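Side-chain contacts in decapping nuclease RAI1 (Scheffersomyces stipitis, PDB 5BTO), which hydrolyses the NAD cap from the 5' end of RNAs with a divalent metal cofactor, and binds and stabilises the exoribonuclease RAT1: residues F30-D35 and M87-T92; K96-H101 and K395-S400; N135-A138 and L143-N146; D148-L153 and N381-N386. All coordinates share one frame; numbering follows the deposited sequence.

How the contacts relate
Contact 1 closes first: strand 27-34 of the large mixed sheet meets the start of helix 87-101, shutting a loop of about fifty residues. The far end of that helix then opens contact 2, which closes only near the C terminus, on helix 392-400. Contacts 3 and 4 nest within this long span, one after the other, and no loops cross. Contact 3 is a local hairpin in the same sheet as strand 27-34. Contact 4 begins just beyond it and joins helix 149-166 to helix 378-388. Asn135 to Asp148 and Ala138 to Arg385 link contact 3 with contact 4, while Lys395 to Arg385 connects contact 4 with contact 2.

Contact 1. Residues F30-D35 and M87-T92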
loop_
_atom_site.group_PDB
_atom_site.type_symbol
_atom_site.label_atom_id
_atom_site.label_comp_id
_atom_site.label_asym_id
_atom_site.label_seq_id
_atom_site.Cartn_x
_atom_site.Cartn_y
_atom_site.Cartn_z
ATOM N N PHE A 30 -32.394 5.034 13.003
ATOM C CA PHE A 30 -33.246 4.147 13.802
ATOM C C PHE A 30 -32.438 3.467 14.898
ATOM O O PHE A 30 -31.217 3.569 14.920
ATOM C CB PHE A 30 -34.007 3.116 12.933
ATOM C CG PHE A 30 -33.124 2.181 12.124
ATOM C CD1 PHE A 30 -32.718 2.525 10.840
ATOM C CD2 PHE A 30 -32.762 0.932 12.618
ATOM C CE1 PHE A 30 -31.931 1.659 10.076
ATOM C CE2 PHE A 30 -31.963 0.052 11.850
ATOM C CZ PHE A 30 -31.567 0.421 10.584
ATOM N N ALA A 31 -33.120 2.784 15.807
ATOM C CA ALA A 31 -32.436 2.044 16.854
ATOM C C ALA A 31 -33.140 0.726 17.078
ATOM O O ALA A 31 -34.277 0.544 16.655
ATOM C CB ALA A 31 -32.391 2.871 18.156
ATOM N N PHE A 32 -32.446 -0.213 17.709
ATOM C CA PHE A 32 -33.092 -1.416 18.216
ATOM C C PHE A 32 -32.391 -1.857 19.491
ATOM O O PHE A 32 -31.377 -1.272 19.870
ATOM C CB PHE A 32 -33.186 -2.527 17.148
ATOM C CG PHE A 32 -31.854 -3.082 16.677
ATOM C CD1 PHE A 32 -31.118 -2.431 15.697
ATOM C CD2 PHE A 32 -31.375 -4.286 17.177
ATOM C CE1 PHE A 32 -29.909 -2.961 15.242
ATOM C CE2 PHE A 32 -30.169 -4.828 16.724
ATOM C CZ PHE A 32 -29.438 -4.166 15.756
ATOM N N ALA A 33 -32.945 -2.845 20.182
ATOM C CA ALA A 33 -32.344 -3.265 21.440
ATOM C C ALA A 33 -32.433 -4.767 21.646
ATOM O O ALA A 33 -33.222 -5.450 21.002
ATOM C CB ALA A 33 -32.999 -2.516 22.623
ATOM N N ARG A 34 -31.592 -5.282 22.533
ATOM C CA ARG A 34 -31.743 -6.642 23.021
ATOM C C ARG A 34 -32.117 -6.517 24.498
ATOM O O ARG A 34 -31.469 -5.777 25.237
ATOM C CB ARG A 34 -30.439 -7.427 22.845
ATOM C CG ARG A 34 -30.541 -8.911 23.192
ATOM C CD ARG A 34 -29.264 -9.659 22.816
ATOM N NE ARG A 34 -28.161 -9.349 23.719
ATOM C CZ ARG A 34 -26.884 -9.630 23.470
ATOM N NH1 ARG A 34 -26.538 -10.227 22.336
ATOM N NH2 ARG A 34 -25.952 -9.307 24.355
ATOM N N ASP A 35 -33.177 -7.199 24.922
ATOM C CA ASP A 35 -33.639 -7.047 26.300
ATOM C C ASP A 35 -32.959 -8.019 27.257
ATOM O O ASP A 35 -32.073 -8.780 26.861
ATOM C CB ASP A 35 -35.173 -7.111 26.417
ATOM C CG ASP A 35 -35.745 -8.483 26.092
ATOM O OD1 ASP A 35 -35.001 -9.486 26.131
ATOM O OD2 ASP A 35 -36.962 -8.558 25.813
ATOM N N MET A 87 -26.077 -9.987 11.531
ATOM C CA MET A 87 -26.655 -9.189 10.465
ATOM C C MET A 87 -28.181 -9.357 10.429
ATOM O O MET A 87 -28.891 -8.477 9.956
ATOM C CB MET A 87 -26.017 -9.550 9.116
ATOM C CG MET A 87 -26.467 -8.695 7.927
ATOM S SD MET A 87 -26.100 -6.921 8.036
ATOM C CE MET A 87 -24.329 -6.937 8.245
ATOM N N LYS A 88 -28.680 -10.478 10.946
ATOM C CA LYS A 88 -30.108 -10.779 10.876
ATOM C C LYS A 88 -30.952 -9.730 11.596
ATOM O O LYS A 88 -31.938 -9.219 11.048
ATOM C CB LYS A 88 -30.401 -12.159 11.470
ATOM C CG LYS A 88 -29.671 -13.299 10.790
ATOM C CD LYS A 88 -29.946 -14.618 11.500
ATOM C CE LYS A 88 -29.245 -15.770 10.807
ATOM N NZ LYS A 88 -27.766 -15.579 10.748
ATOM N N CYS A 89 -30.579 -9.416 12.831
ATOM C CA CYS A 89 -31.329 -8.419 13.592
ATOM C C CYS A 89 -31.188 -7.021 12.983
ATOM O O CYS A 89 -32.157 -6.262 12.929
ATOM C CB CYS A 89 -30.966 -8.436 15.091
ATOM S SG CYS A 89 -29.217 -8.221 15.526
ATOM N N LEU A 90 -29.990 -6.683 12.520
ATOM C CA LEU A 90 -29.786 -5.420 11.820
ATOM C C LEU A 90 -30.710 -5.328 10.600
ATOM O O LEU A 90 -31.358 -4.302 10.373
ATOM C CB LEU A 90 -28.313 -5.244 11.419
ATOM C CG LEU A 90 -27.970 -3.995 10.602
ATOM C CD1 LEU A 90 -28.523 -2.732 11.282
ATOM C CD2 LEU A 90 -26.450 -3.884 10.374
ATOM N N LEU A 91 -30.775 -6.394 9.812
ATOM C CA LEU A 91 -31.645 -6.376 8.636
ATOM C C LEU A 91 -33.118 -6.312 9.009
ATOM O O LEU A 91 -33.913 -5.702 8.299
ATOM C CB LEU A 91 -31.392 -7.587 7.742
ATOM C CG LEU A 91 -29.991 -7.572 7.149
ATOM C CD1 LEU A 91 -29.806 -8.772 6.237
ATOM C CD2 LEU A 91 -29.744 -6.270 6.401
ATOM N N THR A 92 -33.485 -6.950 10.113
ATOM C CA THR A 92 -34.867 -6.860 10.584
ATOM C C THR A 92 -35.212 -5.404 10.912
ATOM O O THR A 92 -36.254 -4.890 10.503
ATOM C CB THR A 92 -35.115 -7.763 11.808
ATOM O OG1 THR A 92 -34.852 -9.130 11.453
ATOM C CG2 THR A 92 -36.568 -7.635 12.294
#
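Phe32 points the far end of its ring at the first turn of helix 87-101, where it meets Cys89 and Leu90. With chi1 at 65°, CG of Phe32 stands between the backbone N and the carbonyl carbon, and the ring reaches from the strand to the helix. Cys89 has the same kind of first torsion (56°), which directs its sulfur at this end of the ring: Cys89 SG lies 3.7 Å from Phe32 CE2. Cys89 SG sits 4.9 Å from the centroid of the Phe32 ring and 65° off the ring normal, an oblique sulfur-aromatic contact. The carbonyl O of Cys89, by contrast, lies over one face of the ring. On the other edge carbon, Phe32 CE1 is 4.2 Å from Leu90 CD1. That same methyl approaches Phe30 obliquely, with Leu90 CD1 4.4 Å from Phe30 CZ, so one leucine branch serves two rings that leave the strand on the same side. No hydrogen bond crosses the contact. A serine in place of Phe32 would probably leave the Cys89 sulfur and the Leu90 methyl without their aromatic partner and open a gap between strand and helix. Phe30 also meets Tyr97 further along the helix, and Phe32 touches Ala93. Strand 27-34 runs between strands 216-225 and 40-41 of the large mixed sheet. Helix 87-101 packs against the face of the sheet from which Phe30 and Phe32 project, with Cys89 and Leu90 also against Tyr114, a substrate-binding residue at the end of strand 111-114.

Contact 2. Residues K96-H101 and K395-S400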
loop_
_atom_site.group_PDB
_atom_site.type_symbol
_atom_site.label_atom_id
_atom_site.label_comp_id
_atom_site.label_asym_id
_atom_site.label_seq_id
_atom_site.Cartn_x
_atom_site.Cartn_y
_atom_site.Cartn_z
ATOM N N LYS A 96 -37.777 -2.617 8.729
ATOM C CA LYS A 96 -38.837 -1.849 9.383
ATOM C C LYS A 96 -38.666 -0.367 9.086
ATOM O O LYS A 96 -39.629 0.341 8.783
ATOM C CB LYS A 96 -38.807 -2.125 10.879
ATOM C CG LYS A 96 -39.907 -1.429 11.688
ATOM C CD LYS A 96 -39.768 -1.816 13.147
ATOM C CE LYS A 96 -40.851 -1.166 14.013
ATOM N NZ LYS A 96 -42.224 -1.555 13.560
ATOM N N TYR A 97 -37.430 0.113 9.171
ATOM C CA TYR A 97 -37.153 1.503 8.843
ATOM C C TYR A 97 -37.518 1.854 7.392
ATOM O O TYR A 97 -38.152 2.885 7.129
ATOM C CB TYR A 97 -35.682 1.851 9.137
ATOM C CG TYR A 97 -35.291 3.195 8.575
ATOM C CD1 TYR A 97 -35.619 4.364 9.245
ATOM C CD2 TYR A 97 -34.628 3.298 7.353
ATOM C CE1 TYR A 97 -35.288 5.591 8.737
ATOM C CE2 TYR A 97 -34.290 4.536 6.832
ATOM C CZ TYR A 97 -34.632 5.680 7.534
ATOM O OH TYR A 97 -34.315 6.924 7.042
ATOM N N GLU A 98 -37.128 1.006 6.447
ATOM C CA GLU A 98 -37.388 1.303 5.048
ATOM C C GLU A 98 -38.888 1.353 4.763
ATOM O O GLU A 98 -39.370 2.252 4.074
ATOM C CB GLU A 98 -36.648 0.313 4.136
ATOM C CG GLU A 98 -35.134 0.449 4.312
ATOM C CD GLU A 98 -34.320 -0.508 3.460
ATOM O OE1 GLU A 98 -34.870 -1.531 2.991
ATOM O OE2 GLU A 98 -33.113 -0.224 3.277
ATOM N N GLN A 99 -39.613 0.401 5.333
ATOM C CA GLN A 99 -41.077 0.339 5.194
ATOM C C GLN A 99 -41.800 1.532 5.818
ATOM O O GLN A 99 -42.761 2.058 5.247
ATOM C CB GLN A 99 -41.587 -0.931 5.856
ATOM C CG GLN A 99 -41.229 -2.193 5.102
ATOM C CD GLN A 99 -41.469 -3.438 5.920
ATOM O OE1 GLN A 99 -41.665 -3.367 7.133
ATOM N NE2 GLN A 99 -41.465 -4.592 5.260
ATOM N N GLU A 100 -41.357 1.942 7.001
ATOM C CA GLU A 100 -42.147 2.883 7.803
ATOM C C GLU A 100 -41.686 4.337 7.767
ATOM O O GLU A 100 -42.486 5.252 8.009
ATOM C CB GLU A 100 -42.248 2.382 9.246
ATOM C CG GLU A 100 -42.979 1.045 9.340
ATOM C CD GLU A 100 -42.963 0.443 10.728
ATOM O OE1 GLU A 100 -42.563 1.142 11.679
ATOM O OE2 GLU A 100 -43.364 -0.733 10.863
ATOM N N HIS A 101 -40.412 4.558 7.457
ATOM C CA HIS A 101 -39.867 5.905 7.514
ATOM C C HIS A 101 -39.131 6.343 6.257
ATOM O O HIS A 101 -38.807 7.521 6.105
ATOM C CB HIS A 101 -38.990 6.068 8.763
ATOM C CG HIS A 101 -39.742 5.848 10.037
ATOM N ND1 HIS A 101 -40.677 6.745 10.504
ATOM C CD2 HIS A 101 -39.739 4.815 10.913
ATOM C CE1 HIS A 101 -41.204 6.285 11.626
ATOM N NE2 HIS A 101 -40.652 5.114 11.896
ATOM N N LYS A 395 -34.649 -10.064 1.825
ATOM C CA LYS A 395 -34.591 -10.194 0.374
ATOM C C LYS A 395 -35.970 -10.028 -0.256
ATOM O O LYS A 395 -36.121 -9.353 -1.272
ATOM C CB LYS A 395 -33.978 -11.536 -0.031
ATOM C CG LYS A 395 -32.501 -11.650 0.369
ATOM C CD LYS A 395 -31.857 -12.915 -0.158
ATOM C CE LYS A 395 -32.385 -14.160 0.544
ATOM N NZ LYS A 395 -31.875 -15.403 -0.131
ATOM N N GLN A 396 -36.971 -10.634 0.363
ATOM C CA GLN A 396 -38.333 -10.524 -0.153
ATOM C C GLN A 396 -38.777 -9.064 -0.151
ATOM O O GLN A 396 -39.377 -8.579 -1.114
ATOM C CB GLN A 396 -39.295 -11.388 0.665
ATOM C CG GLN A 396 -40.681 -11.504 0.070
ATOM C CD GLN A 396 -41.572 -12.409 0.887
ATOM O OE1 GLN A 396 -42.429 -11.942 1.636
ATOM N NE2 GLN A 396 -41.374 -13.714 0.752
ATOM N N TRP A 397 -38.464 -8.357 0.931
ATOM C CA TRP A 397 -38.778 -6.941 1.004
ATOM C C TRP A 397 -38.101 -6.166 -0.121
ATOM O O TRP A 397 -38.755 -5.438 -0.852
ATOM C CB TRP A 397 -38.406 -6.355 2.377
ATOM C CG TRP A 397 -38.245 -4.867 2.378
ATOM C CD1 TRP A 397 -37.097 -4.164 2.653
ATOM C CD2 TRP A 397 -39.252 -3.890 2.091
ATOM N NE1 TRP A 397 -37.333 -2.818 2.546
ATOM C CE2 TRP A 397 -38.648 -2.620 2.204
ATOM C CE3 TRP A 397 -40.607 -3.965 1.747
ATOM C CZ2 TRP A 397 -39.347 -1.439 1.991
ATOM C CZ3 TRP A 397 -41.300 -2.788 1.533
ATOM C CH2 TRP A 397 -40.673 -1.541 1.661
ATOM N N ARG A 398 -36.781 -6.308 -0.257
ATOM C CA ARG A 398 -36.071 -5.533 -1.266
ATOM C C ARG A 398 -36.539 -5.865 -2.687
ATOM O O ARG A 398 -36.612 -4.989 -3.541
ATOM C CB ARG A 398 -34.556 -5.716 -1.121
ATOM C CG ARG A 398 -34.000 -5.033 0.118
ATOM C CD ARG A 398 -34.151 -3.524 0.017
ATOM N NE ARG A 398 -33.338 -2.842 1.018
ATOM C CZ ARG A 398 -32.027 -2.641 0.908
ATOM N NH1 ARG A 398 -31.370 -3.082 -0.158
ATOM N NH2 ARG A 398 -31.366 -2.014 1.882
ATOM N N GLU A 399 -36.860 -7.129 -2.922
ATOM C CA GLU A 399 -37.411 -7.550 -4.213
ATOM C C GLU A 399 -38.717 -6.835 -4.516
ATOM O O GLU A 399 -38.993 -6.477 -5.661
ATOM C CB GLU A 399 -37.637 -9.060 -4.226
ATOM C CG GLU A 399 -36.361 -9.896 -4.338
ATOM C CD GLU A 399 -36.606 -11.354 -4.001
ATOM O OE1 GLU A 399 -37.782 -11.738 -3.844
ATOM O OE2 GLU A 399 -35.625 -12.117 -3.886
ATOM N N SER A 400 -39.521 -6.631 -3.486
ATOM C CA SER A 400 -40.877 -6.107 -3.681
ATOM C C SER A 400 -40.880 -4.623 -4.038
ATOM O O SER A 400 -41.866 -4.100 -4.544
ATOM C CB SER A 400 -41.732 -6.344 -2.433
ATOM O OG SER A 400 -41.423 -5.404 -1.403
#
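Glu98 and Arg398 form a two-point salt bridge, and Trp397 adds a third bond to the same carboxylate. Beyond CG the Glu98 chain is extended, carrying the carboxylate to the second helix. Arg398 instead folds at chi2 (-65°), which turns its guanidinium side-on to the acid: NE meets Glu98 OE1 at 2.8 Å and NH2 meets Glu98 OE2 at 2.9 Å, both on syn lone pairs, the first near the guanidinium plane, the second tilted from it. Trp397 NE1 reaches Glu98 OE1 at 2.8 Å on the anti lone pair and in the indole plane. OE1 thus has two donors, which should fix the carboxylate's rotation and keep it ionised. Trp397 CG stands opposite the backbone N (chi1 160°), swinging the indole toward helix 87-101. Gln99 CG, anti to its own carbonyl carbon, lies over the face of the Trp397 six-membered ring, 3.5 Å from its centroid, a CH-pi contact, its amide nearly upright to the indole. The axes of segments 96-101 and 395-400 lie 37° apart. Glu98 OE2 also accepts from Val107 N, and Arg398 NH1 forms a salt bridge with Asp140, just after strand 132-139, and a hydrogen bond with Gln142, which opens strand 142-147.

Contact 3. Residues N135-A138 and L143-N146; sequences NVLA and LFIN
Val136 and Ile145 face each other as a non-hydrogen-bonded antiparallel pair, their side chains lying alongside and pointing the same way. Ile145 CG1 fits against both valine methyls, 3.9 Å from Val136 CG1 and equally far from Val136 CG2. Val136 CG1, opposite the backbone N (chi1 -176°), also comes within 4.1 Å of Leu143 CD1, and the other leucine methyl, Leu143 CD2, lies 3.8 Å from Ala138 CB. This wholly apolar face is the closely packed one. The backbone beneath is equally tight: Asn135 and Asn146 exchange two bonds, as do Leu137 and Phe144, and the shortest, Asn135 N to Asn146 O, measures 2.7 Å and runs nearly along the C=O axis. Packing between the segments is looser on the opposite face. Leu137 CD1 and Phe144 CD1 are 4.3 Å apart, and the ring edge of Phe144 is met by the carbonyl O of Leu137. The Asn146 side chain leads away from the neighbouring strand and binds Ser85 O, whereas Asn135 binds Asp148 and Arg361. This side too is buried: Leu384 and Arg385 of helix 378-388 cover Asn135 and Leu137, and Leu91 of helix 87-101 meets the Phe144 ring. An alanine at Val136, lacking both methyls, would probably leave Ile145 CG1 without its neighbour and open a gap beside Leu143. With hydrogen-bonded and non-hydrogen-bonded pairs in alternation across a short turn, this is a classic beta hairpin, set in the middle of the large mixed sheet of this PD-(D/E)XK nuclease, with strand 142-147 beside strand 111-114.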
loop_
_atom_site.group_PDB
_atom_site.type_symbol
_atom_site.label_atom_id
_atom_site.label_comp_id
_atom_site.label_asym_id
_atom_site.label_seq_id
_atom_site.Cartn_x
_atom_site.Cartn_y
_atom_site.Cartn_z
ATOM N N ASN A 135 -16.682 -10.926 6.020
ATOM C CA ASN A 135 -17.391 -11.368 4.823
ATOM C C ASN A 135 -18.055 -10.156 4.192
ATOM O O ASN A 135 -18.613 -9.315 4.898
ATOM C CB ASN A 135 -18.450 -12.410 5.165
ATOM C CG ASN A 135 -17.856 -13.717 5.628
ATOM O OD1 ASN A 135 -16.762 -14.095 5.210
ATOM N ND2 ASN A 135 -18.575 -14.423 6.490
ATOM N N VAL A 136 -17.983 -10.056 2.869
ATOM C CA VAL A 136 -18.560 -8.928 2.163
ATOM C C VAL A 136 -19.336 -9.438 0.972
ATOM O O VAL A 136 -18.861 -10.298 0.236
ATOM C CB VAL A 136 -17.479 -7.963 1.641
ATOM C CG1 VAL A 136 -18.126 -6.751 0.996
ATOM C CG2 VAL A 136 -16.528 -7.556 2.757
ATOM N N LEU A 137 -20.530 -8.912 0.755
ATOM C CA LEU A 137 -21.212 -9.291 -0.476
ATOM C C LEU A 137 -22.088 -8.180 -1.006
ATOM O O LEU A 137 -22.605 -7.346 -0.242
ATOM C CB LEU A 137 -22.002 -10.578 -0.293
ATOM C CG LEU A 137 -23.126 -10.517 0.725
ATOM C CD1 LEU A 137 -24.379 -9.957 0.062
ATOM C CD2 LEU A 137 -23.386 -11.883 1.291
ATOM N N ALA A 138 -22.233 -8.171 -2.326
ATOM C CA ALA A 138 -23.037 -7.176 -3.005
ATOM C C ALA A 138 -24.455 -7.687 -3.160
ATOM O O ALA A 138 -24.679 -8.823 -3.580
ATOM C CB ALA A 138 -22.439 -6.859 -4.377
ATOM N N LEU A 143 -23.118 -3.000 -0.424
ATOM C CA LEU A 143 -22.248 -3.996 0.198
ATOM C C LEU A 143 -22.660 -4.258 1.640
ATOM O O LEU A 143 -22.842 -3.328 2.416
ATOM C CB LEU A 143 -20.780 -3.558 0.172
ATOM C CG LEU A 143 -20.120 -3.360 -1.189
ATOM C CD1 LEU A 143 -18.604 -3.158 -1.002
ATOM C CD2 LEU A 143 -20.412 -4.553 -2.114
ATOM N N PHE A 144 -22.808 -5.530 1.985
ATOM C CA PHE A 144 -23.122 -5.939 3.351
ATOM C C PHE A 144 -21.887 -6.595 3.944
ATOM O O PHE A 144 -21.291 -7.480 3.321
ATOM C CB PHE A 144 -24.319 -6.902 3.353
ATOM C CG PHE A 144 -25.588 -6.283 2.838
ATOM C CD1 PHE A 144 -25.786 -6.102 1.474
ATOM C CD2 PHE A 144 -26.580 -5.881 3.713
ATOM C CE1 PHE A 144 -26.949 -5.525 0.990
ATOM C CE2 PHE A 144 -27.750 -5.303 3.241
ATOM C CZ PHE A 144 -27.934 -5.118 1.881
ATOM N N ILE A 145 -21.470 -6.133 5.123
ATOM C CA ILE A 145 -20.217 -6.605 5.722
ATOM C C ILE A 145 -20.454 -7.106 7.138
ATOM O O ILE A 145 -21.011 -6.377 7.971
ATOM C CB ILE A 145 -19.165 -5.476 5.765
ATOM C CG1 ILE A 145 -18.934 -4.920 4.348
ATOM C CG2 ILE A 145 -17.843 -5.975 6.388
ATOM C CD1 ILE A 145 -17.891 -3.819 4.265
ATOM N N ASN A 146 -20.051 -8.345 7.414
ATOM C CA ASN A 146 -20.103 -8.871 8.778
ATOM C C ASN A 146 -18.888 -9.720 9.080
ATOM O O ASN A 146 -18.167 -10.128 8.173
ATOM C CB ASN A 146 -21.366 -9.706 9.036
ATOM C CG ASN A 146 -21.651 -9.880 10.536
ATOM O OD1 ASN A 146 -21.115 -9.147 11.373
ATOM N ND2 ASN A 146 -22.484 -10.847 10.877
#

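Contact 4. Residues D148-L153 and N381-N386; sequences DEEIEL and NSRLRN
In both Asp148 and Arg383 CG lies anti to the backbone N (chi1 -175° in the aspartate), which brings the ends of the two side chains together. The arginine chain stays extended to CD and then bends at chi3 (62°), which presents the edge of its guanidinium to the acid. Arg383 NH2 points at Asp148 OD1 over 3.3 Å, a weak hydrogen bond within a salt bridge. The oxygen lies near the guanidinium plane, but the carboxylate itself stands almost perpendicular to that plane (86°), and the arginine engages OD1, not OD2. Glu150 comes to the same nitrogen from another direction. Glu150 OE2 is 3.7 Å from Arg383 NH2 and well out of the guanidinium plane, so no N-H points at it and the attraction is one of charge alone. Asp148 also occupies the N-cap of helix 149-166, where OD2 accepts from Ile151 N, although the position of OD2 is less certain than that of OD1. The stronger partners of the pair lie outside these segments: Asn135 donates to Asp148 OD1, and Glu388 forms a salt bridge with Arg383 NH1 while its other oxygen accepts from Glu149 N. The chemistry is that of a charge network: one arginine is shared among Asp148, Glu150 and Glu388, probably offsetting part of the negative charge gathered at the helix start. The links across the contact, to Asp148 and Glu150, are weak or long, while the firmer ion pair of Arg383 is with Glu388.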
loop_
_atom_site.group_PDB
_atom_site.type_symbol
_atom_site.label_atom_id
_atom_site.label_comp_id
_atom_site.label_asym_id
_atom_site.label_seq_id
_atom_site.Cartn_x
_atom_site.Cartn_y
_atom_site.Cartn_z
ATOM N N ASP A 148 -17.273 -13.340 10.250
ATOM C CA ASP A 148 -17.654 -14.698 9.904
ATOM C C ASP A 148 -17.914 -15.534 11.155
ATOM O O ASP A 148 -17.049 -15.663 12.022
ATOM C CB ASP A 148 -16.574 -15.344 9.044
ATOM C CG ASP A 148 -16.976 -16.717 8.546
ATOM O OD1 ASP A 148 -17.770 -16.803 7.586
ATOM O OD2 ASP A 148 -16.492 -17.715 9.110
ATOM N N GLU A 149 -19.108 -16.110 11.233
ATOM C CA GLU A 149 -19.540 -16.834 12.425
ATOM C C GLU A 149 -18.567 -17.933 12.847
ATOM O O GLU A 149 -18.148 -17.992 14.004
ATOM C CB GLU A 149 -20.940 -17.418 12.207
ATOM C CG GLU A 149 -21.534 -18.075 13.433
ATOM C CD GLU A 149 -23.002 -18.407 13.258
ATOM O OE1 GLU A 149 -23.641 -17.836 12.349
ATOM O OE2 GLU A 149 -23.518 -19.242 14.028
ATOM N N GLU A 150 -18.206 -18.798 11.908
ATOM C CA GLU A 150 -17.345 -19.934 12.221
ATOM C C GLU A 150 -15.957 -19.465 12.664
ATOM O O GLU A 150 -15.423 -19.941 13.664
ATOM C CB GLU A 150 -17.243 -20.883 11.020
ATOM C CG GLU A 150 -16.291 -20.388 9.947
ATOM C CD GLU A 150 -16.542 -21.003 8.589
ATOM O OE1 GLU A 150 -17.016 -22.160 8.528
ATOM O OE2 GLU A 150 -16.260 -20.318 7.583
ATOM N N ILE A 151 -15.383 -18.518 11.929
ATOM C CA ILE A 151 -14.055 -18.014 12.262
ATOM C C ILE A 151 -14.056 -17.366 13.642
ATOM O O ILE A 151 -13.144 -17.591 14.444
ATOM C CB ILE A 151 -13.529 -17.032 11.194
ATOM C CG1 ILE A 151 -13.173 -17.796 9.913
ATOM C CG2 ILE A 151 -12.322 -16.257 11.725
ATOM C CD1 ILE A 151 -12.673 -16.915 8.778
ATOM N N GLU A 152 -15.094 -16.585 13.927
ATOM C CA GLU A 152 -15.217 -15.941 15.235
ATOM C C GLU A 152 -15.322 -16.957 16.362
ATOM O O GLU A 152 -14.714 -16.784 17.418
ATOM C CB GLU A 152 -16.420 -14.997 15.274
ATOM C CG GLU A 152 -16.197 -13.727 14.496
ATOM C CD GLU A 152 -14.873 -13.068 14.842
ATOM O OE1 GLU A 152 -14.595 -12.866 16.048
ATOM O OE2 GLU A 152 -14.108 -12.764 13.903
ATOM N N LEU A 153 -16.105 -18.007 16.137
ATOM C CA LEU A 153 -16.279 -19.053 17.140
ATOM C C LEU A 153 -14.951 -19.730 17.441
ATOM O O LEU A 153 -14.571 -19.896 18.599
ATOM C CB LEU A 153 -17.297 -20.090 16.664
ATOM C CG LEU A 153 -18.774 -19.710 16.808
ATOM C CD1 LEU A 153 -19.676 -20.731 16.118
ATOM C CD2 LEU A 153 -19.142 -19.570 18.276
ATOM N N ASN A 381 -20.793 -18.416 -0.698
ATOM C CA ASN A 381 -21.717 -17.395 -1.183
ATOM C C ASN A 381 -23.164 -17.755 -0.838
ATOM O O ASN A 381 -23.920 -16.941 -0.280
ATOM C CB ASN A 381 -21.543 -17.231 -2.703
ATOM C CG ASN A 381 -22.473 -16.183 -3.290
ATOM O OD1 ASN A 381 -22.320 -14.990 -3.034
ATOM N ND2 ASN A 381 -23.445 -16.629 -4.084
ATOM N N SER A 382 -23.535 -18.991 -1.148
ATOM C CA SER A 382 -24.883 -19.479 -0.889
ATOM C C SER A 382 -25.211 -19.441 0.605
ATOM O O SER A 382 -26.267 -18.948 1.010
ATOM C CB SER A 382 -25.037 -20.901 -1.431
ATOM O OG SER A 382 -26.317 -21.419 -1.132
ATOM N N ARG A 383 -24.305 -19.960 1.428
ATOM C CA ARG A 383 -24.495 -19.907 2.879
ATOM C C ARG A 383 -24.771 -18.480 3.381
ATOM O O ARG A 383 -25.667 -18.254 4.204
ATOM C CB ARG A 383 -23.286 -20.509 3.602
ATOM C CG ARG A 383 -23.301 -20.279 5.111
ATOM C CD ARG A 383 -22.122 -20.948 5.814
ATOM N NE ARG A 383 -20.824 -20.437 5.370
ATOM C CZ ARG A 383 -20.200 -19.392 5.907
ATOM N NH1 ARG A 383 -20.754 -18.731 6.909
ATOM N NH2 ARG A 383 -19.018 -19.005 5.441
ATOM N N LEU A 384 -24.010 -17.508 2.888
ATOM C CA LEU A 384 -24.183 -16.121 3.339
ATOM C C LEU A 384 -25.478 -15.487 2.825
ATOM O O LEU A 384 -26.179 -14.806 3.573
ATOM C CB LEU A 384 -22.977 -15.266 2.936
ATOM C CG LEU A 384 -21.633 -15.721 3.521
ATOM C CD1 LEU A 384 -20.457 -15.001 2.871
ATOM C CD2 LEU A 384 -21.605 -15.529 5.035
ATOM N N ARG A 385 -25.798 -15.718 1.556
ATOM C CA ARG A 385 -26.963 -15.088 0.942
ATOM C C ARG A 385 -28.262 -15.746 1.365
ATOM O O ARG A 385 -29.337 -15.158 1.219
ATOM C CB ARG A 385 -26.848 -15.103 -0.591
ATOM C CG ARG A 385 -25.795 -14.151 -1.107
ATOM C CD ARG A 385 -25.661 -14.197 -2.622
ATOM N NE ARG A 385 -24.564 -13.326 -3.030
ATOM C CZ ARG A 385 -24.697 -12.030 -3.268
ATOM N NH1 ARG A 385 -25.896 -11.456 -3.156
ATOM N NH2 ARG A 385 -23.636 -11.306 -3.610
ATOM N N ASN A 386 -28.162 -16.961 1.895
ATOM C CA ASN A 386 -29.347 -17.743 2.220
ATOM C C ASN A 386 -29.483 -18.087 3.703
ATOM O O ASN A 386 -29.882 -19.198 4.058
ATOM C CB ASN A 386 -29.400 -19.003 1.348
ATOM C CG ASN A 386 -29.612 -18.680 -0.121
ATOM O OD1 ASN A 386 -30.573 -18.000 -0.486
ATOM N ND2 ASN A 386 -28.713 -19.155 -0.970
#